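Local coordinates for lactaldehyde dehydrogenase (Methanocaldococcus jannaschii, PDB 3PQA), which oxidises lactaldehyde to lactate with NAD as the preferred cofactor, a step in the biosynthesis of coenzyme F420, at residues N18-E23 with G305-E310; E75-L80 with K89-E94; V301-N306 with K311-P316. One frame throughout, in Å; residues are numbered along the deposited sequence.

Contact 1 (N18-E23 with G305-E310)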
ATOM      1  N   ASN B  18      13.767  43.784  10.604  1.00 16.10           N
ATOM      2  CA  ASN B  18      12.438  43.886   9.989  1.00 16.35           C
ATOM      3  C   ASN B  18      12.653  44.317   8.537  1.00 16.85           C
ATOM      4  O   ASN B  18      13.180  45.405   8.306  1.00 16.75           O
ATOM      5  CB  ASN B  18      11.603  44.915  10.768  1.00 17.30           C
ATOM      6  CG  ASN B  18      10.225  45.183  10.154  1.00 16.48           C
ATOM      7  OD1 ASN B  18      10.030  45.122   8.939  1.00 17.37           O
ATOM      8  ND2 ASN B  18       9.273  45.534  11.012  1.00 17.38           N
ATOM      9  N   PRO B  19      12.276  43.471   7.550  1.00 17.53           N
ATOM     10  CA  PRO B  19      12.660  43.830   6.175  1.00 17.95           C
ATOM     11  C   PRO B  19      11.896  45.016   5.579  1.00 18.16           C
ATOM     12  O   PRO B  19      12.312  45.539   4.539  1.00 18.16           O
ATOM     13  CB  PRO B  19      12.384  42.552   5.369  1.00 18.12           C
ATOM     14  CG  PRO B  19      11.385  41.803   6.174  1.00 18.12           C
ATOM     15  CD  PRO B  19      11.628  42.143   7.617  1.00 17.94           C
ATOM     16  N   TYR B  20      10.800  45.424   6.224  1.00 18.83           N
ATOM     17  CA  TYR B  20      10.007  46.555   5.748  1.00 19.95           C
ATOM     18  C   TYR B  20      10.560  47.885   6.262  1.00 20.68           C
ATOM     19  O   TYR B  20      10.707  48.834   5.497  1.00 20.89           O
ATOM     20  CB  TYR B  20       8.528  46.418   6.116  1.00 20.87           C
ATOM     21  CG  TYR B  20       7.679  47.530   5.529  1.00 22.08           C
ATOM     22  CD1 TYR B  20       7.323  47.517   4.177  1.00 21.04           C
ATOM     23  CD2 TYR B  20       7.255  48.607   6.312  1.00 21.03           C
ATOM     24  CE1 TYR B  20       6.550  48.537   3.621  1.00 22.19           C
ATOM     25  CE2 TYR B  20       6.486  49.643   5.761  1.00 22.16           C
ATOM     26  CZ  TYR B  20       6.133  49.591   4.415  1.00 21.15           C
ATOM     27  OH  TYR B  20       5.372  50.589   3.837  1.00 22.22           O
ATOM     28  N   SER B  21      10.864  47.940   7.555  1.00 20.62           N
ATOM     29  CA  SER B  21      11.352  49.170   8.188  1.00 20.46           C
ATOM     30  C   SER B  21      12.876  49.231   8.225  1.00 20.68           C
ATOM     31  O   SER B  21      13.459  50.307   8.398  1.00 21.02           O
ATOM     32  CB  SER B  21      10.791  49.289   9.607  1.00 20.73           C
ATOM     33  OG  SER B  21      11.356  48.303  10.460  1.00 21.55           O
ATOM     34  N   LEU B  22      13.510  48.070   8.073  1.00 21.21           N
ATOM     35  CA  LEU B  22      14.970  47.914   8.173  1.00 22.22           C
ATOM     36  C   LEU B  22      15.508  48.145   9.590  1.00 22.40           C
ATOM     37  O   LEU B  22      16.722  48.184   9.811  1.00 22.32           O
ATOM     38  CB  LEU B  22      15.702  48.750   7.108  1.00 23.44           C
ATOM     39  CG  LEU B  22      15.232  48.462   5.672  1.00 23.29           C
ATOM     40  CD1 LEU B  22      15.954  49.367   4.676  1.00 23.63           C
ATOM     41  CD2 LEU B  22      15.394  46.984   5.292  1.00 23.57           C
ATOM     42  N   GLU B  23      14.586  48.247  10.543  1.00 22.59           N
ATOM     43  CA  GLU B  23      14.917  48.336  11.961  1.00 24.20           C
ATOM     44  C   GLU B  23      15.369  46.991  12.510  1.00 22.30           C
ATOM     45  O   GLU B  23      14.886  45.932  12.075  1.00 21.86           O
ATOM     46  CB  GLU B  23      13.710  48.840  12.755  1.00 27.77           C
ATOM     47  CG  GLU B  23      13.290  50.255  12.371  1.00 30.87           C
ATOM     48  CD  GLU B  23      12.336  50.880  13.364  1.00 29.20           C
ATOM     49  OE1 GLU B  23      11.305  50.253  13.682  1.00 31.05           O
ATOM     50  OE2 GLU B  23      12.615  52.012  13.825  1.00 31.15           O
ATOM     51  N   GLY B 305       3.017  47.210   0.122  1.00 18.67           N
ATOM     52  CA  GLY B 305       3.270  48.000   1.322  1.00 17.64           C
ATOM     53  C   GLY B 305       3.566  47.203   2.572  1.00 16.82           C
ATOM     54  O   GLY B 305       4.126  46.105   2.498  1.00 16.44           O
ATOM     55  N   ASN B 306       3.202  47.792   3.713  1.00 16.95           N
ATOM     56  CA  ASN B 306       3.490  47.264   5.044  1.00 17.74           C
ATOM     57  C   ASN B 306       2.779  45.926   5.268  1.00 16.88           C
ATOM     58  O   ASN B 306       1.552  45.865   5.186  1.00 16.85           O
ATOM     59  CB  ASN B 306       3.057  48.285   6.105  1.00 19.54           C
ATOM     60  CG  ASN B 306       3.601  47.975   7.494  1.00 19.77           C
ATOM     61  OD1 ASN B 306       3.891  46.821   7.834  1.00 19.77           O
ATOM     62  ND2 ASN B 306       3.736  49.013   8.311  1.00 19.81           N
ATOM     63  N   PRO B 307       3.552  44.856   5.551  1.00 16.30           N
ATOM     64  CA  PRO B 307       2.960  43.525   5.733  1.00 16.29           C
ATOM     65  C   PRO B 307       1.994  43.440   6.911  1.00 16.47           C
ATOM     66  O   PRO B 307       1.150  42.540   6.938  1.00 16.66           O
ATOM     67  CB  PRO B 307       4.167  42.605   5.960  1.00 16.53           C
ATOM     68  CG  PRO B 307       5.362  43.425   5.966  1.00 16.61           C
ATOM     69  CD  PRO B 307       5.026  44.826   5.565  1.00 16.42           C
ATOM     70  N   LEU B 308       2.102  44.375   7.864  1.00 17.17           N
ATOM     71  CA  LEU B 308       1.176  44.407   9.009  1.00 18.62           C
ATOM     72  C   LEU B 308      -0.218  44.928   8.658  1.00 19.11           C
ATOM     73  O   LEU B 308      -1.171  44.705   9.406  1.00 19.51           O
ATOM     74  CB  LEU B 308       1.763  45.209  10.177  1.00 20.43           C
ATOM     75  CG  LEU B 308       2.750  44.486  11.097  1.00 20.95           C
ATOM     76  CD1 LEU B 308       3.340  45.459  12.105  1.00 20.64           C
ATOM     77  CD2 LEU B 308       2.096  43.281  11.812  1.00 20.60           C
ATOM     78  N   ASP B 309      -0.325  45.634   7.529  1.00 19.65           N
ATOM     79  CA  ASP B 309      -1.609  46.162   7.058  1.00 20.85           C
ATOM     80  C   ASP B 309      -2.442  45.026   6.486  1.00 20.65           C
ATOM     81  O   ASP B 309      -1.974  44.266   5.629  1.00 20.59           O
ATOM     82  CB  ASP B 309      -1.393  47.255   6.005  1.00 23.15           C
ATOM     83  CG  ASP B 309      -2.627  48.134   5.778  1.00 24.83           C
ATOM     84  OD1 ASP B 309      -3.768  47.621   5.740  1.00 23.44           O
ATOM     85  OD2 ASP B 309      -2.444  49.361   5.607  1.00 23.47           O
ATOM     86  N   GLU B 310      -3.677  44.920   6.967  1.00 21.29           N
ATOM     87  CA  GLU B 310      -4.613  43.892   6.515  1.00 22.19           C
ATOM     88  C   GLU B 310      -4.872  43.986   5.006  1.00 22.45           C
ATOM     89  O   GLU B 310      -5.235  43.000   4.371  1.00 22.75           O
ATOM     90  CB  GLU B 310      -5.941  43.986   7.282  1.00 22.68           C
ATOM     91  CG  GLU B 310      -5.854  43.781   8.801  1.00 23.41           C
ATOM     92  CD  GLU B 310      -5.555  42.336   9.209  1.00 22.76           C
ATOM     93  OE1 GLU B 310      -5.849  41.408   8.425  1.00 23.40           O
ATOM     94  OE2 GLU B 310      -5.011  42.136  10.315  1.00 23.38           O
TER
HETATM   95  O   HOH W   1       1.927  50.412   3.318  1.00 28.82           O
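Tyr20, at the tip of the beta hairpin of strands 14-17 and 24-28, lays its ring against the start of the type I turn Asn306-Asp309, in the loop between helices 288-300 and 320-335. The touch is a CH-pi contact: Asn306 CA sits 3.7 Å from the centroid of the Tyr20 ring and 16° off its normal. Tyr20 CE1 also comes within 3.4 Å of Gly305 C and Asn306 N, touching that peptide. The Asn306 amide stacks on the ring, the two planes 22° apart, with CB 3.7 Å from Tyr20 CE2. Nearer the root of the ring, Tyr20 CG meets Pro307 CD at 3.8 Å. The ring reaches the turn because CG stands anti to the backbone N of Tyr20 (chi1 -175°). Asn18 OD1 accepts from Tyr20 N at 2.8 Å and from Ser21 N, while Asn306 OD1 takes Leu308 N in an Asx turn. Replacing Tyr20 with an alanine would probably leave the Asn306 amide and Pro307 CD without their aromatic cover. A water accepts from Asn306 N and makes a weak hydrogen bond to Tyr20 OH. With no direct hydrogen bond across, mainly dispersion and CH-pi attraction hold the hairpin tip, the water a weak supplement.

Contact 2 (E75-L80 with K89-E94)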
ATOM      1  N   GLU B  75      -0.237  35.862  17.392  1.00 17.58           N
ATOM      2  CA  GLU B  75       1.118  36.242  17.766  1.00 19.10           C
ATOM      3  C   GLU B  75       2.143  35.717  16.771  1.00 17.23           C
ATOM      4  O   GLU B  75       3.043  36.453  16.353  1.00 17.14           O
ATOM      5  CB  GLU B  75       1.456  35.746  19.175  1.00 23.92           C
ATOM      6  CG  GLU B  75       2.785  36.272  19.713  1.00 27.09           C
ATOM      7  CD  GLU B  75       3.193  35.660  21.046  1.00 25.41           C
ATOM      8  OE1 GLU B  75       4.389  35.760  21.391  1.00 27.60           O
ATOM      9  OE2 GLU B  75       2.330  35.082  21.754  1.00 27.49           O
ATOM     10  N   LEU B  76       2.019  34.440  16.398  1.00 15.55           N
ATOM     11  CA  LEU B  76       2.979  33.848  15.470  1.00 14.87           C
ATOM     12  C   LEU B  76       2.853  34.474  14.083  1.00 14.39           C
ATOM     13  O   LEU B  76       3.861  34.710  13.410  1.00 14.78           O
ATOM     14  CB  LEU B  76       2.816  32.322  15.411  1.00 15.56           C
ATOM     15  CG  LEU B  76       3.148  31.562  16.703  1.00 15.39           C
ATOM     16  CD1 LEU B  76       2.731  30.102  16.531  1.00 15.62           C
ATOM     17  CD2 LEU B  76       4.619  31.662  17.088  1.00 15.66           C
ATOM     18  N   ALA B  77       1.616  34.751  13.668  1.00 14.55           N
ATOM     19  CA  ALA B  77       1.372  35.418  12.384  1.00 15.01           C
ATOM     20  C   ALA B  77       2.023  36.801  12.340  1.00 15.66           C
ATOM     21  O   ALA B  77       2.589  37.178  11.316  1.00 15.61           O
ATOM     22  CB  ALA B  77      -0.119  35.520  12.095  1.00 15.44           C
ATOM     23  N   LYS B  78       1.945  37.541  13.450  1.00 16.49           N
ATOM     24  CA  LYS B  78       2.554  38.884  13.538  1.00 17.92           C
ATOM     25  C   LYS B  78       4.070  38.817  13.425  1.00 16.67           C
ATOM     26  O   LYS B  78       4.691  39.655  12.767  1.00 16.42           O
ATOM     27  CB  LYS B  78       2.173  39.601  14.845  1.00 21.76           C
ATOM     28  CG  LYS B  78       0.690  39.853  15.053  1.00 23.93           C
ATOM     29  CD  LYS B  78       0.163  40.978  14.190  1.00 22.87           C
ATOM     30  CE  LYS B  78      -1.091  41.588  14.799  1.00 24.02           C
ATOM     31  NZ  LYS B  78      -1.694  42.524  13.811  1.00 23.27           N
ATOM     32  N   ILE B  79       4.663  37.809  14.065  1.00 15.83           N
ATOM     33  CA  ILE B  79       6.098  37.598  13.964  1.00 15.63           C
ATOM     34  C   ILE B  79       6.512  37.355  12.507  1.00 14.67           C
ATOM     35  O   ILE B  79       7.514  37.901  12.055  1.00 14.59           O
ATOM     36  CB  ILE B  79       6.593  36.461  14.889  1.00 16.62           C
ATOM     37  CG1 ILE B  79       6.524  36.911  16.358  1.00 17.38           C
ATOM     38  CG2 ILE B  79       8.041  36.081  14.541  1.00 17.37           C
ATOM     39  CD1 ILE B  79       6.488  35.759  17.375  1.00 16.79           C
ATOM     40  N   LEU B  80       5.742  36.549  11.774  1.00 14.37           N
ATOM     41  CA  LEU B  80       6.014  36.348  10.349  1.00 14.18           C
ATOM     42  C   LEU B  80       5.964  37.669   9.573  1.00 14.57           C
ATOM     43  O   LEU B  80       6.810  37.925   8.722  1.00 14.94           O
ATOM     44  CB  LEU B  80       5.059  35.314   9.734  1.00 14.51           C
ATOM     45  CG  LEU B  80       5.276  33.872  10.221  1.00 14.36           C
ATOM     46  CD1 LEU B  80       4.147  32.965   9.716  1.00 14.46           C
ATOM     47  CD2 LEU B  80       6.610  33.351   9.749  1.00 14.48           C
ATOM     48  N   LYS B  89      -2.248  38.466   6.248  1.00 16.77           N
ATOM     49  CA  LYS B  89      -3.193  37.449   5.753  1.00 17.77           C
ATOM     50  C   LYS B  89      -2.507  36.139   5.319  1.00 17.11           C
ATOM     51  O   LYS B  89      -3.005  35.045   5.597  1.00 17.24           O
ATOM     52  CB  LYS B  89      -4.055  38.019   4.626  1.00 21.15           C
ATOM     53  CG  LYS B  89      -5.084  39.056   5.105  1.00 22.66           C
ATOM     54  CD  LYS B  89      -6.019  39.512   3.980  1.00 22.95           C
ATOM     55  CE  LYS B  89      -5.242  40.194   2.851  1.00 23.13           C
ATOM     56  NZ  LYS B  89      -6.114  41.069   2.014  1.00 23.75           N
ATOM     57  N   GLN B  90      -1.363  36.260   4.647  1.00 16.71           N
ATOM     58  CA  GLN B  90      -0.555  35.104   4.247  1.00 17.17           C
ATOM     59  C   GLN B  90       0.149  34.448   5.433  1.00 15.17           C
ATOM     60  O   GLN B  90       0.335  33.223   5.460  1.00 14.91           O
ATOM     61  CB  GLN B  90       0.464  35.507   3.188  1.00 20.73           C
ATOM     62  CG  GLN B  90      -0.159  35.937   1.862  1.00 23.20           C
ATOM     63  CD  GLN B  90       0.873  36.503   0.921  1.00 21.89           C
ATOM     64  OE1 GLN B  90       1.957  35.932   0.748  1.00 23.11           O
ATOM     65  NE2 GLN B  90       0.549  37.642   0.304  1.00 23.23           N
ATOM     66  N   ALA B  91       0.541  35.262   6.412  1.00 14.12           N
ATOM     67  CA  ALA B  91       1.142  34.750   7.641  1.00 14.02           C
ATOM     68  C   ALA B  91       0.176  33.826   8.383  1.00 13.80           C
ATOM     69  O   ALA B  91       0.582  32.770   8.883  1.00 13.95           O
ATOM     70  CB  ALA B  91       1.593  35.891   8.527  1.00 14.16           C
ATOM     71  N   ARG B  92      -1.095  34.218   8.437  1.00 14.06           N
ATOM     72  CA  ARG B  92      -2.122  33.426   9.131  1.00 14.78           C
ATOM     73  C   ARG B  92      -2.296  32.058   8.486  1.00 13.63           C
ATOM     74  O   ARG B  92      -2.392  31.039   9.185  1.00 14.19           O
ATOM     75  CB  ARG B  92      -3.474  34.160   9.183  1.00 17.23           C
ATOM     76  CG  ARG B  92      -3.436  35.425  10.015  1.00 18.17           C
ATOM     77  CD  ARG B  92      -4.801  36.078  10.198  1.00 18.05           C
ATOM     78  NE  ARG B  92      -4.641  37.291  11.002  1.00 18.61           N
ATOM     79  CZ  ARG B  92      -4.863  38.532  10.568  1.00 18.46           C
ATOM     80  NH1 ARG B  92      -5.312  38.761   9.342  1.00 18.79           N
ATOM     81  NH2 ARG B  92      -4.656  39.555  11.388  1.00 18.84           N
ATOM     82  N   VAL B  93      -2.337  32.059   7.153  1.00 13.19           N
ATOM     83  CA  VAL B  93      -2.379  30.837   6.360  1.00 13.14           C
ATOM     84  C   VAL B  93      -1.186  29.918   6.656  1.00 12.83           C
ATOM     85  O   VAL B  93      -1.388  28.726   6.919  1.00 13.42           O
ATOM     86  CB  VAL B  93      -2.583  31.114   4.838  1.00 14.20           C
ATOM     87  CG1 VAL B  93      -2.474  29.817   4.026  1.00 15.92           C
ATOM     88  CG2 VAL B  93      -3.973  31.780   4.591  1.00 15.91           C
ATOM     89  N   GLU B  94       0.037  30.455   6.681  1.00 12.73           N
ATOM     90  CA  GLU B  94       1.194  29.618   7.045  1.00 13.21           C
ATOM     91  C   GLU B  94       1.029  28.987   8.444  1.00 12.01           C
ATOM     92  O   GLU B  94       1.291  27.792   8.636  1.00 12.65           O
ATOM     93  CB  GLU B  94       2.540  30.365   6.953  1.00 14.78           C
ATOM     94  CG  GLU B  94       3.723  29.426   7.265  1.00 17.81           C
ATOM     95  CD  GLU B  94       5.096  30.066   7.238  1.00 15.39           C
ATOM     96  OE1 GLU B  94       5.260  31.195   6.725  1.00 18.02           O
ATOM     97  OE2 GLU B  94       6.034  29.402   7.738  1.00 17.92           O
TER
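Ala77 and Ala91 bring helices 73-84 and 88-111 together, two successive helices joined by a short connection, their CB atoms 4.0 Å apart. The local axes approach to 8.2 Å and cross at 125°, close spacing that small residues allow. Ala91 CB comes still nearer to the backbone, 3.2 Å from Ala77 O, so there is little room for a longer side chain at this point.

Leu80, one turn beyond Ala77, carries the contact along the helix. Its CB rests on Ala91 CB at 3.7 Å. CG then stands anti to the carbonyl carbon (chi1 -69°), and the chain branches toward the second helix: CD1 lies 3.7 Å from Ala91 O and 3.6 Å from Glu94 OE1, while CD2 approaches the same carboxylate oxygen at 4.0 Å. Leu80 and Glu94 cross at about a right angle, the methyls against the end of an extended acid. On the other flank, Arg92 CG packs against Ala77 CB at 3.9 Å before its guanidinium goes on to Glu310 and Glu74.

The Glu94 carboxylate is buried but well supplied: Lys86 forms a salt bridge to OE1, and the backbone N atoms of Leu144 and Asn145 bond to OE2. Those partners would probably favour the ionised acid, even with leucine methyls beside it. No hydrogen bond joins the two segments: alanine and leucine carbons pack on each other and on backbone oxygens, while the buried Glu94 and the Arg92 guanidinium take their polar partners from elsewhere in the chain.

Contact 3 (V301-N306 with K311-P316)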
ATOM      1  N   VAL B 301      -3.265  46.598  -9.710  1.00 22.88           N
ATOM      2  CA  VAL B 301      -4.129  46.997  -8.606  1.00 22.60           C
ATOM      3  C   VAL B 301      -3.740  46.335  -7.280  1.00 21.80           C
ATOM      4  O   VAL B 301      -4.412  46.527  -6.275  1.00 22.21           O
ATOM      5  CB  VAL B 301      -5.636  46.772  -8.939  1.00 23.09           C
ATOM      6  CG1 VAL B 301      -6.029  47.559 -10.188  1.00 23.95           C
ATOM      7  CG2 VAL B 301      -5.952  45.289  -9.101  1.00 23.97           C
ATOM      8  N   LEU B 302      -2.651  45.563  -7.289  1.00 20.55           N
ATOM      9  CA  LEU B 302      -2.141  44.958  -6.056  1.00 19.39           C
ATOM     10  C   LEU B 302      -1.660  46.027  -5.079  1.00 19.18           C
ATOM     11  O   LEU B 302      -1.077  47.033  -5.483  1.00 18.85           O
ATOM     12  CB  LEU B 302      -1.022  43.952  -6.348  1.00 19.49           C
ATOM     13  CG  LEU B 302      -1.339  42.714  -7.201  1.00 19.50           C
ATOM     14  CD1 LEU B 302      -0.034  41.997  -7.564  1.00 19.46           C
ATOM     15  CD2 LEU B 302      -2.314  41.748  -6.507  1.00 19.50           C
ATOM     16  N   ASN B 303      -1.939  45.812  -3.801  1.00 19.87           N
ATOM     17  CA  ASN B 303      -1.479  46.724  -2.768  1.00 20.54           C
ATOM     18  C   ASN B 303      -0.114  46.304  -2.252  1.00 19.45           C
ATOM     19  O   ASN B 303       0.051  45.240  -1.628  1.00 19.27           O
ATOM     20  CB  ASN B 303      -2.498  46.850  -1.626  1.00 23.12           C
ATOM     21  CG  ASN B 303      -3.824  47.432  -2.084  1.00 25.13           C
ATOM     22  OD1 ASN B 303      -3.870  48.433  -2.801  1.00 23.47           O
ATOM     23  ND2 ASN B 303      -4.917  46.807  -1.658  1.00 23.51           N
ATOM     24  N   VAL B 304       0.858  47.163  -2.525  1.00 19.02           N
ATOM     25  CA  VAL B 304       2.243  46.939  -2.176  1.00 19.31           C
ATOM     26  C   VAL B 304       2.558  47.813  -0.969  1.00 19.46           C
ATOM     27  O   VAL B 304       2.381  49.022  -1.015  1.00 19.66           O
ATOM     28  CB  VAL B 304       3.158  47.311  -3.366  1.00 19.07           C
ATOM     29  CG1 VAL B 304       4.615  46.963  -3.073  1.00 19.06           C
ATOM     30  CG2 VAL B 304       2.668  46.625  -4.649  1.00 19.09           C
ATOM     31  N   GLY B 305       3.017  47.210   0.122  1.00 18.67           N
ATOM     32  CA  GLY B 305       3.270  48.000   1.322  1.00 17.64           C
ATOM     33  C   GLY B 305       3.566  47.203   2.572  1.00 16.82           C
ATOM     34  O   GLY B 305       4.126  46.105   2.498  1.00 16.44           O
ATOM     35  N   ASN B 306       3.202  47.792   3.713  1.00 16.95           N
ATOM     36  CA  ASN B 306       3.490  47.264   5.044  1.00 17.74           C
ATOM     37  C   ASN B 306       2.779  45.926   5.268  1.00 16.88           C
ATOM     38  O   ASN B 306       1.552  45.865   5.186  1.00 16.85           O
ATOM     39  CB  ASN B 306       3.057  48.285   6.105  1.00 19.54           C
ATOM     40  CG  ASN B 306       3.601  47.975   7.494  1.00 19.77           C
ATOM     41  OD1 ASN B 306       3.891  46.821   7.834  1.00 19.77           O
ATOM     42  ND2 ASN B 306       3.736  49.013   8.311  1.00 19.81           N
ATOM     43  N   LYS B 311      -4.676  45.173   4.438  1.00 23.13           N
ATOM     44  CA  LYS B 311      -4.951  45.388   3.019  1.00 25.10           C
ATOM     45  C   LYS B 311      -3.782  45.012   2.093  1.00 23.35           C
ATOM     46  O   LYS B 311      -3.961  44.931   0.872  1.00 23.27           O
ATOM     47  CB  LYS B 311      -5.363  46.846   2.755  1.00 29.46           C
ATOM     48  CG  LYS B 311      -6.495  47.387   3.627  1.00 30.85           C
ATOM     49  CD  LYS B 311      -6.984  48.719   3.050  1.00 30.74           C
ATOM     50  CE  LYS B 311      -7.511  49.676   4.116  1.00 31.16           C
ATOM     51  NZ  LYS B 311      -8.852  49.264   4.638  1.00 31.16           N
ATOM     52  N   THR B 312      -2.598  44.795   2.662  1.00 21.42           N
ATOM     53  CA  THR B 312      -1.392  44.583   1.857  1.00 20.11           C
ATOM     54  C   THR B 312      -1.416  43.242   1.114  1.00 19.70           C
ATOM     55  O   THR B 312      -1.664  42.189   1.712  1.00 19.93           O
ATOM     56  CB  THR B 312      -0.111  44.721   2.704  1.00 19.24           C
ATOM     57  OG1 THR B 312       0.039  46.087   3.130  1.00 19.19           O
ATOM     58  CG2 THR B 312       1.118  44.319   1.905  1.00 19.07           C
ATOM     59  N   ASP B 313      -1.175  43.297  -0.193  1.00 19.05           N
ATOM     60  CA  ASP B 313      -1.080  42.094  -1.020  1.00 18.81           C
ATOM     61  C   ASP B 313       0.363  41.645  -1.155  1.00 18.10           C
ATOM     62  O   ASP B 313       0.634  40.450  -1.172  1.00 17.31           O
ATOM     63  CB  ASP B 313      -1.639  42.351  -2.419  1.00 19.79           C
ATOM     64  CG  ASP B 313      -3.127  42.623  -2.414  1.00 19.57           C
ATOM     65  OD1 ASP B 313      -3.884  41.836  -1.805  1.00 19.92           O
ATOM     66  OD2 ASP B 313      -3.539  43.619  -3.035  1.00 19.92           O
ATOM     67  N   VAL B 314       1.278  42.614  -1.261  1.00 17.28           N
ATOM     68  CA  VAL B 314       2.703  42.362  -1.508  1.00 16.64           C
ATOM     69  C   VAL B 314       3.575  43.166  -0.545  1.00 16.21           C
ATOM     70  O   VAL B 314       3.541  44.404  -0.550  1.00 16.41           O
ATOM     71  CB  VAL B 314       3.103  42.741  -2.973  1.00 16.61           C
ATOM     72  CG1 VAL B 314       4.590  42.446  -3.238  1.00 16.48           C
ATOM     73  CG2 VAL B 314       2.222  42.019  -3.967  1.00 16.48           C
ATOM     74  N   GLY B 315       4.344  42.459   0.282  1.00 15.41           N
ATOM     75  CA  GLY B 315       5.310  43.098   1.177  1.00 14.89           C
ATOM     76  C   GLY B 315       6.703  43.170   0.569  1.00 14.28           C
ATOM     77  O   GLY B 315       6.885  42.914  -0.632  1.00 14.61           O
ATOM     78  N   PRO B 316       7.706  43.510   1.390  1.00 14.85           N
ATOM     79  CA  PRO B 316       9.062  43.658   0.878  1.00 15.46           C
ATOM     80  C   PRO B 316       9.766  42.317   0.617  1.00 15.95           C
ATOM     81  O   PRO B 316       9.332  41.267   1.123  1.00 15.90           O
ATOM     82  CB  PRO B 316       9.770  44.368   2.025  1.00 15.58           C
ATOM     83  CG  PRO B 316       9.096  43.796   3.250  1.00 16.11           C
ATOM     84  CD  PRO B 316       7.646  43.674   2.857  1.00 15.48           C
TER
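Asn303 and Asp313 tie the two arms of the loop together, each through both backbone and side chain. Asn303 N gives an almost straight bond to Asp313 OD2, 2.8 Å at 176°, received on the anti lone pair of that oxygen. In return Asn303 O takes two donors: Asp313 N at 2.7 Å, in the carbonyl plane and on a lone pair, and Val314 N at 2.9 Å, tilted from that plane. The amide of Asn303 adds a longer bond, ND2 to Lys311 O at 3.3 Å. The Asn303 amide plane and the Asp313 carboxylate plane are only 7° apart.

Farther along, Gly305 N donates to Val314 O at 2.9 Å, nearly along the C=O axis, completing a single beta bridge between Val304 and Val314. Val314 O also receives a CA-H...O contact from Val304 CA. With OG1 anti to its carbonyl carbon (chi1 -67°), Thr312 donates its hydroxyl proton to Asn306 O at 2.6 Å, from above the carbonyl plane. Gly315 CA makes a CA-H...O contact with Gly305 O.

Leu302 CD1 meets Val314 CG2 at 4.2 Å, a lighter apolar touch beside this polar network. The paired arms lie in the connection from helix 288-300 to helix 320-335, where Leu302 and Val304 pack on strand 350-357, and Val314 reaches Ala271 in a neighbouring loop.

In the fold
Contacts 1 and 3 share Gly305 and Asn306, and their centres lie about 10 Å apart: the turn at 306-309 meets the hairpin tip, while residues 301-306 and 311-316 pair with each other. Pro316 joins them, its CD 3.9 Å from Pro307 CG and its CG 3.8 Å from Tyr20 N. Contact 2, its centre about 13 Å from that of contact 1, is tied to it by a salt bridge from Arg92 NH2 to Glu310 OE2 at 2.8 Å. Toward contact 3, Gln90 NE2 packs 3.2 Å from Asp313 O. Contact 2 lies nearer the probable active site: the Glu94 side chain is about 12 Å from that of Cys275. Contacts 1 and 3 lie away from the probable catalytic and NAD-binding residues.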